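Local coordinates for HcgC (Methanococcus maripaludis S2, PDB 5O4J), which catalyses a SAM-dependent C-methylation of a pyridinol, probably as a step in making the iron-guanylylpyridinol cofactor of [Fe]-hydrogenase, at residues Ser247-Ile250 / Ser251-Asp254; Ile57-Ser60 / Leu61-Asp64; Asn149-Lys152 / Arg153-Val156; Asp183-Met186 / Asp187-Glu191. All coordinates share one frame; numbering follows the deposited sequence.

Contact 1: residues Ser247-Ile250 / Ser251-Asp254; sequences SKNI and SRVD
S251 turns its hydroxyl back on K248, where OG of S251 donates to the backbone O of K248 at 2.7 Å. With OG set between the backbone N and the carbonyl carbon (chi1 74°), the short serine can fold onto the preceding turn while its own N bonds to O of S247 at 2.9 Å. Helix 239-251 runs out here, and the bonding shifts from i+4 to i+3: N of R252 turns to O of N249 at 3.2 Å, keeping K248 O as a weak second acceptor. N of V253 then bonds to O of I250 at 3.2 Å, leading into strand 253-259 at the edge of the seven-stranded sheet. I250 suits its buried place, packing its branches on I184 and I21. R252 runs extended from CG to NE, its CG passing K248 O at 3.4 Å. Water 1 lies in the guanidinium plane, accepting from NE of R252 at 2.6 Å and donating to OD1 of N249 at 2.9 Å. Thus K248 O, with only its weak i+4 amide, gains the S251 hydroxyl, I250 O also takes K28 NZ, and the water lets R252 NE and the N249 oxygen satisfy each other at a distance.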
ATOM      1  N   SER A 247     -14.719  -6.931  -9.080  1.00 17.42           N
ATOM      2  CA  SER A 247     -16.059  -6.986  -8.506  0.59 18.50           C
ATOM      3  C   SER A 247     -16.032  -6.710  -7.009  1.00 19.34           C
ATOM      4  O   SER A 247     -16.899  -5.998  -6.492  1.00 19.04           O
ATOM      5  CB  SER A 247     -16.696  -8.346  -8.789  0.59 19.87           C
ATOM      6  OG  SER A 247     -17.025  -8.453 -10.162  0.59 21.63           O
ATOM      7  N   LYS A 248     -15.053  -7.276  -6.296  1.00 19.54           N
ATOM      8  CA  LYS A 248     -14.939  -7.022  -4.860  1.00 18.01           C
ATOM      9  C   LYS A 248     -14.738  -5.542  -4.580  1.00 18.38           C
ATOM     10  O   LYS A 248     -15.358  -4.978  -3.668  1.00 19.05           O
ATOM     11  CB  LYS A 248     -13.788  -7.842  -4.280  1.00 22.91           C
ATOM     12  CG  LYS A 248     -13.414  -7.519  -2.835  1.00 34.92           C
ATOM     13  CD  LYS A 248     -12.229  -8.368  -2.380  1.00 51.26           C
ATOM     14  CE  LYS A 248     -10.918  -7.962  -3.056  1.00 55.12           C
ATOM     15  NZ  LYS A 248      -9.803  -8.864  -2.653  1.00 55.39           N
ATOM     16  N   ASN A 249     -13.891  -4.882  -5.364  1.00 19.49           N
ATOM     17  CA  ASN A 249     -13.656  -3.466  -5.118  1.00 17.35           C
ATOM     18  C   ASN A 249     -14.872  -2.621  -5.472  1.00 17.77           C
ATOM     19  O   ASN A 249     -15.155  -1.632  -4.788  1.00 18.10           O
ATOM     20  CB  ASN A 249     -12.415  -3.009  -5.870  1.00 17.80           C
ATOM     21  CG  ASN A 249     -11.171  -3.228  -5.062  1.00 21.35           C
ATOM     22  OD1 ASN A 249     -11.036  -2.662  -3.981  1.00 23.02           O
ATOM     23  ND2 ASN A 249     -10.268  -4.052  -5.557  1.00 21.03           N
ATOM     24  N   ILE A 250     -15.616  -2.999  -6.518  1.00 17.82           N
ATOM     25  CA  ILE A 250     -16.879  -2.329  -6.814  1.00 18.71           C
ATOM     26  C   ILE A 250     -17.841  -2.461  -5.638  1.00 18.16           C
ATOM     27  O   ILE A 250     -18.529  -1.502  -5.268  1.00 19.51           O
ATOM     28  CB  ILE A 250     -17.499  -2.891  -8.106  1.00 19.37           C
ATOM     29  CG1 ILE A 250     -16.610  -2.559  -9.301  1.00 20.37           C
ATOM     30  CG2 ILE A 250     -18.924  -2.327  -8.309  1.00 23.53           C
ATOM     31  CD1 ILE A 250     -16.890  -3.384 -10.531  1.00 20.85           C
ATOM     32  N   SER A 251     -17.910  -3.650  -5.030  1.00 19.29           N
ATOM     33  CA  SER A 251     -18.865  -3.877  -3.946  1.00 20.82           C
ATOM     34  C   SER A 251     -18.547  -3.064  -2.697  1.00 19.17           C
ATOM     35  O   SER A 251     -19.428  -2.888  -1.844  1.00 21.64           O
ATOM     36  CB  SER A 251     -18.927  -5.367  -3.579  1.00 28.58           C
ATOM     37  OG  SER A 251     -17.776  -5.768  -2.858  1.00 30.84           O
ATOM     38  N   ARG A 252     -17.325  -2.541  -2.569  1.00 18.11           N
ATOM     39  CA  ARG A 252     -17.006  -1.753  -1.383  1.00 17.58           C
ATOM     40  C   ARG A 252     -17.700  -0.399  -1.394  1.00 17.17           C
ATOM     41  O   ARG A 252     -17.818   0.234  -0.334  1.00 18.30           O
ATOM     42  CB  ARG A 252     -15.492  -1.573  -1.264  1.00 18.89           C
ATOM     43  CG  ARG A 252     -14.745  -2.874  -1.012  1.00 23.73           C
ATOM     44  CD  ARG A 252     -13.282  -2.592  -0.713  1.00 22.43           C
ATOM     45  NE  ARG A 252     -12.572  -3.780  -0.243  1.00 27.97           N
ATOM     46  CZ  ARG A 252     -12.685  -4.300   0.973  1.00 36.59           C
ATOM     47  NH1 ARG A 252     -11.983  -5.383   1.290  1.00 41.22           N
ATOM     48  NH2 ARG A 252     -13.499  -3.755   1.871  1.00 37.63           N
ATOM     49  N   VAL A 253     -18.174   0.061  -2.553  1.00 17.09           N
ATOM     50  CA  VAL A 253     -18.848   1.354  -2.609  1.00 19.00           C
ATOM     51  C   VAL A 253     -20.150   1.272  -1.827  1.00 17.50           C
ATOM     52  O   VAL A 253     -20.950   0.341  -2.001  1.00 19.35           O
ATOM     53  CB  VAL A 253     -19.093   1.790  -4.060  1.00 18.76           C
ATOM     54  CG1 VAL A 253     -19.859   3.112  -4.111  1.00 17.06           C
ATOM     55  CG2 VAL A 253     -17.767   1.929  -4.790  1.00 18.43           C
ATOM     56  N   ASP A 254     -20.343   2.234  -0.935  1.00 16.28           N
ATOM     57  CA  ASP A 254     -21.516   2.325  -0.078  1.00 16.85           C
ATOM     58  C   ASP A 254     -22.040   3.750  -0.174  1.00 17.64           C
ATOM     59  O   ASP A 254     -21.311   4.694   0.152  1.00 17.26           O
ATOM     60  CB  ASP A 254     -21.126   1.971   1.356  1.00 19.78           C
ATOM     61  CG  ASP A 254     -22.311   1.728   2.248  1.00 29.21           C
ATOM     62  OD1 ASP A 254     -23.434   1.560   1.725  1.00 31.49           O
ATOM     63  OD2 ASP A 254     -22.101   1.705   3.476  1.00 30.42           O
TER
HETATM   64  O   HOH W   1     -10.769  -4.674  -1.882  1.00 47.19           O

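Contact 2: residues Ile57-Ser60 / Leu61-Asp64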
ATOM      1  N   ILE A  57     -29.547   9.325 -12.197  1.00 23.46           N
ATOM      2  CA  ILE A  57     -30.351   9.666 -11.026  1.00 22.65           C
ATOM      3  C   ILE A  57     -31.641  10.351 -11.459  1.00 25.49           C
ATOM      4  O   ILE A  57     -32.732  10.031 -10.968  1.00 23.84           O
ATOM      5  CB  ILE A  57     -29.535  10.524 -10.048  1.00 21.82           C
ATOM      6  CG1 ILE A  57     -28.526   9.635  -9.332  1.00 21.95           C
ATOM      7  CG2 ILE A  57     -30.440  11.239  -9.045  1.00 22.10           C
ATOM      8  CD1 ILE A  57     -27.499  10.379  -8.524  1.00 19.82           C
ATOM      9  N   ALA A  58     -31.536  11.301 -12.387  1.00 26.24           N
ATOM     10  CA  ALA A  58     -32.734  11.950 -12.907  1.00 30.48           C
ATOM     11  C   ALA A  58     -33.670  10.938 -13.559  1.00 30.83           C
ATOM     12  O   ALA A  58     -34.888  10.984 -13.351  1.00 28.51           O
ATOM     13  CB  ALA A  58     -32.344  13.038 -13.907  1.00 31.29           C
ATOM     14  N   TYR A  59     -33.123  10.018 -14.352  1.00 28.85           N
ATOM     15  CA  TYR A  59     -33.953   8.981 -14.955  1.00 30.76           C
ATOM     16  C   TYR A  59     -34.664   8.158 -13.883  1.00 29.14           C
ATOM     17  O   TYR A  59     -35.842   7.816 -14.031  1.00 31.94           O
ATOM     18  CB  TYR A  59     -33.116   8.074 -15.857  1.00 35.92           C
ATOM     19  CG  TYR A  59     -33.969   7.130 -16.661  1.00 47.30           C
ATOM     20  CD1 TYR A  59     -34.629   7.591 -17.793  1.00 57.23           C
ATOM     21  CD2 TYR A  59     -34.134   5.802 -16.301  1.00 50.99           C
ATOM     22  CE1 TYR A  59     -35.422   6.765 -18.550  1.00 60.53           C
ATOM     23  CE2 TYR A  59     -34.935   4.956 -17.060  1.00 56.20           C
ATOM     24  CZ  TYR A  59     -35.574   5.450 -18.183  1.00 63.13           C
ATOM     25  OH  TYR A  59     -36.374   4.634 -18.951  1.00 72.47           O
ATOM     26  N   SER A  60     -33.954   7.813 -12.807  1.00 26.35           N
ATOM     27  CA  SER A  60     -34.534   6.987 -11.750  1.00 23.78           C
ATOM     28  C   SER A  60     -35.680   7.685 -11.032  1.00 25.45           C
ATOM     29  O   SER A  60     -36.454   7.018 -10.339  1.00 28.07           O
ATOM     30  CB  SER A  60     -33.466   6.585 -10.728  1.00 25.39           C
ATOM     31  OG  SER A  60     -33.126   7.655  -9.856  1.00 25.42           O
ATOM     32  N   LEU A  61     -35.799   9.006 -11.165  1.00 24.06           N
ATOM     33  CA  LEU A  61     -36.878   9.741 -10.513  1.00 24.31           C
ATOM     34  C   LEU A  61     -38.179   9.719 -11.306  1.00 27.68           C
ATOM     35  O   LEU A  61     -39.225  10.085 -10.759  1.00 28.57           O
ATOM     36  CB  LEU A  61     -36.463  11.196 -10.297  1.00 25.71           C
ATOM     37  CG  LEU A  61     -35.263  11.440  -9.385  1.00 26.53           C
ATOM     38  CD1 LEU A  61     -34.885  12.900  -9.471  1.00 26.82           C
ATOM     39  CD2 LEU A  61     -35.566  11.036  -7.945  1.00 25.54           C
ATOM     40  N   LEU A  62     -38.143   9.297 -12.569  1.00 30.60           N
ATOM     41  CA  LEU A  62     -39.322   9.387 -13.428  1.00 33.05           C
ATOM     42  C   LEU A  62     -40.503   8.604 -12.876  1.00 32.66           C
ATOM     43  O   LEU A  62     -41.658   8.986 -13.106  1.00 33.80           O
ATOM     44  CB  LEU A  62     -38.971   8.901 -14.831  1.00 31.42           C
ATOM     45  CG  LEU A  62     -38.048   9.829 -15.618  1.00 32.85           C
ATOM     46  CD1 LEU A  62     -37.513   9.114 -16.834  1.00 30.58           C
ATOM     47  CD2 LEU A  62     -38.801  11.083 -16.023  1.00 36.95           C
ATOM     48  N   LYS A  63     -40.248   7.507 -12.162  1.00 31.05           N
ATOM     49  CA  LYS A  63     -41.345   6.685 -11.664  1.00 33.12           C
ATOM     50  C   LYS A  63     -42.255   7.488 -10.744  1.00 31.64           C
ATOM     51  O   LYS A  63     -43.479   7.504 -10.921  1.00 33.51           O
ATOM     52  CB  LYS A  63     -40.794   5.452 -10.947  1.00 36.49           C
ATOM     53  CG  LYS A  63     -41.871   4.522 -10.386  1.00 45.25           C
ATOM     54  CD  LYS A  63     -41.318   3.659  -9.267  1.00 54.57           C
ATOM     55  CE  LYS A  63     -42.427   2.963  -8.502  1.00 63.91           C
ATOM     56  NZ  LYS A  63     -41.895   2.176  -7.356  1.00 71.02           N
ATOM     57  N   ASP A  64     -41.673   8.172  -9.765  1.00 28.43           N
ATOM     58  CA  ASP A  64     -42.443   8.859  -8.740  1.00 29.22           C
ATOM     59  C   ASP A  64     -42.536  10.365  -8.939  1.00 32.23           C
ATOM     60  O   ASP A  64     -43.259  11.023  -8.182  1.00 32.52           O
ATOM     61  CB  ASP A  64     -41.837   8.579  -7.364  1.00 26.87           C
ATOM     62  CG  ASP A  64     -42.022   7.137  -6.932  1.00 34.77           C
ATOM     63  OD1 ASP A  64     -42.904   6.459  -7.494  1.00 34.67           O
ATOM     64  OD2 ASP A  64     -41.300   6.697  -6.016  1.00 38.33           O
TER
HETATM   65  O   HOH W   2     -37.815   5.950 -13.026  1.00 39.56           O
HETATM   66  O   HOH W   3     -38.925   7.391  -8.921  1.00 29.80           O
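L62 presses its CD1 against CD1 of Y59 at 3.4 Å, the two side chains crossing at about a right angle with the methyl oblique to the ring. The ring comes within range because CG of Y59 stands anti to its backbone N (chi1 -171°), leaning along the chain towards the residues that follow. Beneath this apolar touch, N of L62 bonds to O of Y59 at 3.1 Å in a nearly straight line (165°). N of L61 bonds to O of A58, also at 3.1 Å, and more weakly to O of I57. That I57 carbonyl is gripped better by the hydroxyl of S60, whose OG donates to it at 2.7 Å. Replacing S60 with an alanine would probably leave the I57 carbonyl leaning on the weak L61 amide bond alone among the groups of this turn.

The turn ends helix 54-60, which links the parallel neighbours 42-48 and 65-72 in a beta-alpha-beta crossover of the Rossmann-like sheet. Leucine suits position 61, where the side chain is buried on A45, V47 and V68 of those two strands. Two waters carry the chain onward: water 2 donates to Y59 O and accepts weakly from K63 N, while water 3 joins S60 O to N of D64, 3.0 Å from that nitrogen. On the inner side, I57 packs against K29, a residue of the S-adenosyl-L-homocysteine site, with the bound ligand about 7 Å from the I57 side chain.

Contact 3: residues Asn149-Lys152 / Arg153-Val156; sequences NTDK and RLCV
R153 reaches back along its own turn to N149. CB rests 3.4 Å from the backbone O of T150, the carbonyl that also accepts the amide N of R153 at 3.0 Å. CG passes O of N149 at 3.6 Å, CD lies 4.1 Å from OD1 of N149, and the chain continues extended to NE. There the guanidinium meets the asparagine side-on: NE of R153 donates to OD1 of N149 at 2.9 Å and NH2 to the same oxygen at 3.0 Å. The two planes stand 83° apart; NH2 lies in the carbonyl plane of the amide, whereas NE sits above it. Asparagine suits the site because it offers a neutral carbonyl oxygen able to accept two N-H groups, and chi1 of 67° turns that oxygen to the arginine.

Both segments lie in the loop between helix 142-147 and strand 159-167 of the Rossmann-like sheet. Beyond N149 the tip is held by a salt bridge from NH1 to D111 and a bond from NH2 to G114 O, so NE, NH1 and NH2 all have acceptors. T113 and G114 line the PJL pocket, the ligand lying about 7 Å from the R153 side chain. L154, next along, centres an inverse gamma turn.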
ATOM      1  N   ASN A 149     -18.685  23.462   0.736  1.00 24.16           N
ATOM      2  CA  ASN A 149     -19.692  24.248   1.456  1.00 26.19           C
ATOM      3  C   ASN A 149     -21.045  23.549   1.423  1.00 24.58           C
ATOM      4  O   ASN A 149     -22.098  24.194   1.370  1.00 28.11           O
ATOM      5  CB  ASN A 149     -19.807  25.658   0.881  1.00 27.12           C
ATOM      6  CG  ASN A 149     -20.375  25.669  -0.521  1.00 24.84           C
ATOM      7  OD1 ASN A 149     -20.398  24.644  -1.193  1.00 24.59           O
ATOM      8  ND2 ASN A 149     -20.841  26.841  -0.969  1.00 27.12           N
ATOM      9  N   THR A 150     -21.027  22.216   1.483  1.00 21.95           N
ATOM     10  CA  THR A 150     -22.252  21.425   1.447  1.00 21.15           C
ATOM     11  C   THR A 150     -23.275  21.900   2.473  1.00 22.10           C
ATOM     12  O   THR A 150     -24.465  22.020   2.166  1.00 23.94           O
ATOM     13  CB  THR A 150     -21.910  19.948   1.688  1.00 23.40           C
ATOM     14  OG1 THR A 150     -21.168  19.443   0.576  1.00 23.34           O
ATOM     15  CG2 THR A 150     -23.170  19.089   1.888  1.00 24.47           C
ATOM     16  N   ASP A 151     -22.834  22.122   3.710  1.00 23.59           N
ATOM     17  CA  ASP A 151     -23.764  22.482   4.775  1.00 29.74           C
ATOM     18  C   ASP A 151     -24.477  23.792   4.479  1.00 30.34           C
ATOM     19  O   ASP A 151     -25.648  23.959   4.848  1.00 31.82           O
ATOM     20  CB  ASP A 151     -23.020  22.577   6.105  1.00 38.01           C
ATOM     21  CG  ASP A 151     -22.490  21.235   6.576  1.00 56.94           C
ATOM     22  OD1 ASP A 151     -23.304  20.347   6.901  1.00 54.21           O
ATOM     23  OD2 ASP A 151     -21.252  21.065   6.612  1.00 75.35           O
ATOM     24  N   LYS A 152     -23.795  24.730   3.824  1.00 28.09           N
ATOM     25  CA  LYS A 152     -24.414  26.008   3.497  1.00 29.39           C
ATOM     26  C   LYS A 152     -25.467  25.881   2.406  1.00 26.97           C
ATOM     27  O   LYS A 152     -26.297  26.784   2.253  1.00 28.62           O
ATOM     28  CB  LYS A 152     -23.344  27.020   3.085  1.00 32.93           C
ATOM     29  CG  LYS A 152     -22.483  27.481   4.248  1.00 42.50           C
ATOM     30  CD  LYS A 152     -21.498  28.561   3.852  1.00 56.12           C
ATOM     31  CE  LYS A 152     -20.752  29.082   5.073  1.00 66.83           C
ATOM     32  NZ  LYS A 152     -19.784  30.161   4.737  1.00 73.97           N
ATOM     33  N   ARG A 153     -25.446  24.796   1.632  1.00 24.04           N
ATOM     34  CA  ARG A 153     -26.450  24.570   0.605  1.00 24.89           C
ATOM     35  C   ARG A 153     -27.737  23.966   1.152  1.00 26.43           C
ATOM     36  O   ARG A 153     -28.734  23.907   0.425  1.00 28.57           O
ATOM     37  CB  ARG A 153     -25.868  23.653  -0.478  1.00 22.39           C
ATOM     38  CG  ARG A 153     -24.652  24.257  -1.160  1.00 22.19           C
ATOM     39  CD  ARG A 153     -24.160  23.390  -2.305  1.00 20.75           C
ATOM     40  NE  ARG A 153     -22.763  23.666  -2.635  1.00 21.73           N
ATOM     41  CZ  ARG A 153     -22.131  23.168  -3.694  1.00 23.81           C
ATOM     42  NH1 ARG A 153     -22.773  22.371  -4.545  1.00 22.11           N
ATOM     43  NH2 ARG A 153     -20.857  23.475  -3.906  1.00 25.29           N
ATOM     44  N   LEU A 154     -27.733  23.499   2.394  1.00 27.28           N
ATOM     45  CA  LEU A 154     -28.909  22.863   2.992  1.00 32.06           C
ATOM     46  C   LEU A 154     -29.793  23.913   3.660  1.00 34.60           C
ATOM     47  O   LEU A 154     -30.042  23.888   4.864  1.00 37.95           O
ATOM     48  CB  LEU A 154     -28.479  21.800   3.991  1.00 33.19           C
ATOM     49  CG  LEU A 154     -27.795  20.575   3.412  1.00 35.51           C
ATOM     50  CD1 LEU A 154     -26.935  19.943   4.489  1.00 39.43           C
ATOM     51  CD2 LEU A 154     -28.842  19.603   2.878  1.00 30.87           C
ATOM     52  N   CYS A 155     -30.286  24.840   2.847  1.00 34.30           N
ATOM     53  CA  CYS A 155     -30.950  26.029   3.369  1.00 37.84           C
ATOM     54  C   CYS A 155     -32.437  26.103   3.056  1.00 38.68           C
ATOM     55  O   CYS A 155     -33.085  27.074   3.460  1.00 41.18           O
ATOM     56  CB  CYS A 155     -30.250  27.288   2.842  1.00 41.72           C
ATOM     57  SG  CYS A 155     -30.058  27.350   1.062  1.00 41.16           S
ATOM     58  N   VAL A 156     -32.998  25.131   2.341  1.00 34.96           N
ATOM     59  CA  VAL A 156     -34.426  25.097   2.043  1.00 33.57           C
ATOM     60  C   VAL A 156     -34.900  23.654   2.142  1.00 32.51           C
ATOM     61  O   VAL A 156     -34.104  22.720   2.246  1.00 31.45           O
ATOM     62  CB  VAL A 156     -34.750  25.679   0.650  1.00 34.33           C
ATOM     63  CG1 VAL A 156     -34.366  27.156   0.598  1.00 37.08           C
ATOM     64  CG2 VAL A 156     -34.047  24.898  -0.444  1.00 39.75           C
TER
HETATM   65  O   HOH W   4     -27.525  25.969   5.621  1.00 60.55           O

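Contact 4: residues Asp183-Met186 / Asp187-Glu191; sequences DIIM and DSCRE
M186 and R190 meet one turn apart in a buried run of i to i+4 contacts on helix 177-193, where I184 and S188 face helix 239-251, and I185 and C189 face strands 198-203 and 230-234. N of R190 bonds to O of M186 at 3.1 Å, and the arginine then bends at chi3 (-125°) so that one guanidinium face lies over that oxygen. NH2 of R190 ends 3.7 Å from CB of M186. The same fold brings NH1 to OD1 of D187 in a salt bridge, though its modelled length is doubtfully short; the other carboxylate oxygen of D187 pairs with R167. A leucine in place of R190 would probably cost D187 the positive group beside OD1 and leave the M186 carbonyl without the flat group over it.

The backbone is a regular alpha-helix, D187 N to D183 O at 2.9 Å being almost straight (170°). S188 doubles the pattern: its N, at 3.0 Å, and its OG, at 2.7 Å, reach O of I184 from opposite faces of the carbonyl plane. A small hydroxyl suits this buried face because the backbone satisfies it. M186 and C189 also pack on M186 of a neighbouring subunit.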
ATOM      1  N   ASP A 183     -10.369   5.017  -8.331  1.00 15.11           N
ATOM      2  CA  ASP A 183      -9.778   4.366  -7.169  1.00 15.50           C
ATOM      3  C   ASP A 183     -10.091   2.871  -7.143  1.00 14.74           C
ATOM      4  O   ASP A 183      -9.254   2.064  -6.727  1.00 15.32           O
ATOM      5  CB  ASP A 183     -10.265   5.056  -5.902  1.00 16.80           C
ATOM      6  CG  ASP A 183      -9.668   6.430  -5.721  1.00 19.91           C
ATOM      7  OD1 ASP A 183      -8.701   6.795  -6.432  1.00 21.05           O
ATOM      8  OD2 ASP A 183     -10.167   7.159  -4.839  1.00 17.89           O
ATOM      9  N   ILE A 184     -11.299   2.485  -7.561  1.00 14.91           N
ATOM     10  CA  ILE A 184     -11.636   1.074  -7.708  1.00 17.13           C
ATOM     11  C   ILE A 184     -10.645   0.400  -8.642  1.00 16.12           C
ATOM     12  O   ILE A 184     -10.117  -0.682  -8.355  1.00 17.15           O
ATOM     13  CB  ILE A 184     -13.081   0.924  -8.221  1.00 17.54           C
ATOM     14  CG1 ILE A 184     -14.071   1.261  -7.110  1.00 16.28           C
ATOM     15  CG2 ILE A 184     -13.347  -0.496  -8.750  1.00 18.33           C
ATOM     16  CD1 ILE A 184     -15.480   1.536  -7.615  1.00 18.34           C
ATOM     17  N   ILE A 185     -10.384   1.030  -9.783  1.00 16.37           N
ATOM     18  CA  ILE A 185      -9.487   0.426 -10.754  1.00 15.60           C
ATOM     19  C   ILE A 185      -8.058   0.377 -10.214  1.00 15.40           C
ATOM     20  O   ILE A 185      -7.370  -0.643 -10.349  1.00 16.31           O
ATOM     21  CB  ILE A 185      -9.594   1.173 -12.101  1.00 16.68           C
ATOM     22  CG1 ILE A 185     -10.969   0.892 -12.723  1.00 19.36           C
ATOM     23  CG2 ILE A 185      -8.482   0.735 -13.041  1.00 17.74           C
ATOM     24  CD1 ILE A 185     -11.313   1.733 -13.947  1.00 19.80           C
ATOM     25  N   MET A 186      -7.592   1.466  -9.586  1.00 16.16           N
ATOM     26  CA  MET A 186      -6.224   1.503  -9.073  1.00 18.30           C
ATOM     27  C   MET A 186      -6.008   0.466  -7.976  1.00 19.52           C
ATOM     28  O   MET A 186      -4.999  -0.257  -7.980  1.00 18.33           O
ATOM     29  CB  MET A 186      -5.904   2.904  -8.557  1.00 19.05           C
ATOM     30  CG  MET A 186      -5.827   3.956  -9.639  1.00 20.31           C
ATOM     31  SD  MET A 186      -4.509   3.683 -10.846  1.00 21.30           S
ATOM     32  CE  MET A 186      -3.104   4.136  -9.840  1.00 23.69           C
ATOM     33  N   ASP A 187      -6.941   0.372  -7.020  1.00 18.25           N
ATOM     34  CA  ASP A 187      -6.796  -0.622  -5.966  1.00 19.13           C
ATOM     35  C   ASP A 187      -6.861  -2.033  -6.550  1.00 19.25           C
ATOM     36  O   ASP A 187      -6.131  -2.928  -6.117  1.00 19.27           O
ATOM     37  CB  ASP A 187      -7.873  -0.426  -4.893  1.00 21.74           C
ATOM     38  CG  ASP A 187      -7.528   0.686  -3.905  1.00 25.07           C
ATOM     39  OD1 ASP A 187      -6.374   1.149  -3.907  1.00 26.83           O
ATOM     40  OD2 ASP A 187      -8.409   1.086  -3.110  1.00 21.74           O
ATOM     41  N   SER A 188      -7.708  -2.239  -7.558  1.00 17.36           N
ATOM     42  CA  SER A 188      -7.779  -3.544  -8.206  1.00 16.32           C
ATOM     43  C   SER A 188      -6.457  -3.897  -8.871  1.00 18.02           C
ATOM     44  O   SER A 188      -5.969  -5.020  -8.728  1.00 16.48           O
ATOM     45  CB  SER A 188      -8.916  -3.567  -9.225  1.00 17.12           C
ATOM     46  OG  SER A 188     -10.174  -3.409  -8.601  1.00 18.19           O
ATOM     47  N   CYS A 189      -5.858  -2.945  -9.590  1.00 17.77           N
ATOM     48  CA  CYS A 189      -4.588  -3.192 -10.266  1.00 19.35           C
ATOM     49  C   CYS A 189      -3.508  -3.623  -9.291  1.00 20.27           C
ATOM     50  O   CYS A 189      -2.708  -4.514  -9.591  1.00 20.79           O
ATOM     51  CB  CYS A 189      -4.135  -1.936 -11.003  1.00 22.44           C
ATOM     52  SG  CYS A 189      -5.007  -1.666 -12.512  1.00 24.25           S
ATOM     53  N   ARG A 190      -3.448  -2.985  -8.129  1.00 22.28           N
ATOM     54  CA  ARG A 190      -2.373  -3.289  -7.201  1.00 24.66           C
ATOM     55  C   ARG A 190      -2.502  -4.709  -6.673  1.00 22.64           C
ATOM     56  O   ARG A 190      -1.493  -5.414  -6.540  1.00 22.67           O
ATOM     57  CB  ARG A 190      -2.357  -2.244  -6.082  1.00 33.01           C
ATOM     58  CG  ARG A 190      -1.981  -0.862  -6.646  1.00 50.42           C
ATOM     59  CD  ARG A 190      -1.660   0.187  -5.598  1.00 59.72           C
ATOM     60  NE  ARG A 190      -2.490   1.381  -5.767  1.00 63.75           N
ATOM     61  CZ  ARG A 190      -3.562   1.675  -5.033  1.00 66.99           C
ATOM     62  NH1 ARG A 190      -3.954   0.873  -4.049  1.00 72.79           N
ATOM     63  NH2 ARG A 190      -4.246   2.786  -5.280  1.00 61.27           N
ATOM     64  N   GLU A 191      -3.737  -5.177  -6.446  1.00 20.39           N
ATOM     65  CA  GLU A 191      -3.938  -6.556  -6.007  1.00 20.86           C
ATOM     66  C   GLU A 191      -3.734  -7.549  -7.147  1.00 20.55           C
ATOM     67  O   GLU A 191      -3.158  -8.625  -6.942  1.00 21.97           O
ATOM     68  CB  GLU A 191      -5.341  -6.728  -5.416  1.00 24.48           C
ATOM     69  CG  GLU A 191      -5.544  -8.100  -4.811  1.00 27.46           C
ATOM     70  CD  GLU A 191      -6.906  -8.300  -4.155  1.00 32.19           C
ATOM     71  OE1 GLU A 191      -7.661  -7.319  -3.953  1.00 29.26           O
ATOM     72  OE2 GLU A 191      -7.203  -9.465  -3.833  1.00 32.00           O
TER

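How the contacts relate
Along the chain the order is contact 2, contact 3, contact 4, contact 1. Only contacts 4 and 1 touch: their centres are 11 Å apart, and helices 177-193 and 239-251 are tied by a salt bridge from NZ of K248 to OE2 of E191 at 2.9 Å. Contacts 2 and 3 stand alone, with centres about 23 Å from each other; contacts 2 and 4 lie on opposite sides of the chain's centre. Contacts 1, 2 and 3 each lead into a strand of the seven-stranded sheet: 253-259, 65-72 and 159-167. Contact 4 packs its helix on the smaller antiparallel sheet, so the tie between contacts 4 and 1 is consistent with coupling that sheet to the edge of the seven-stranded one.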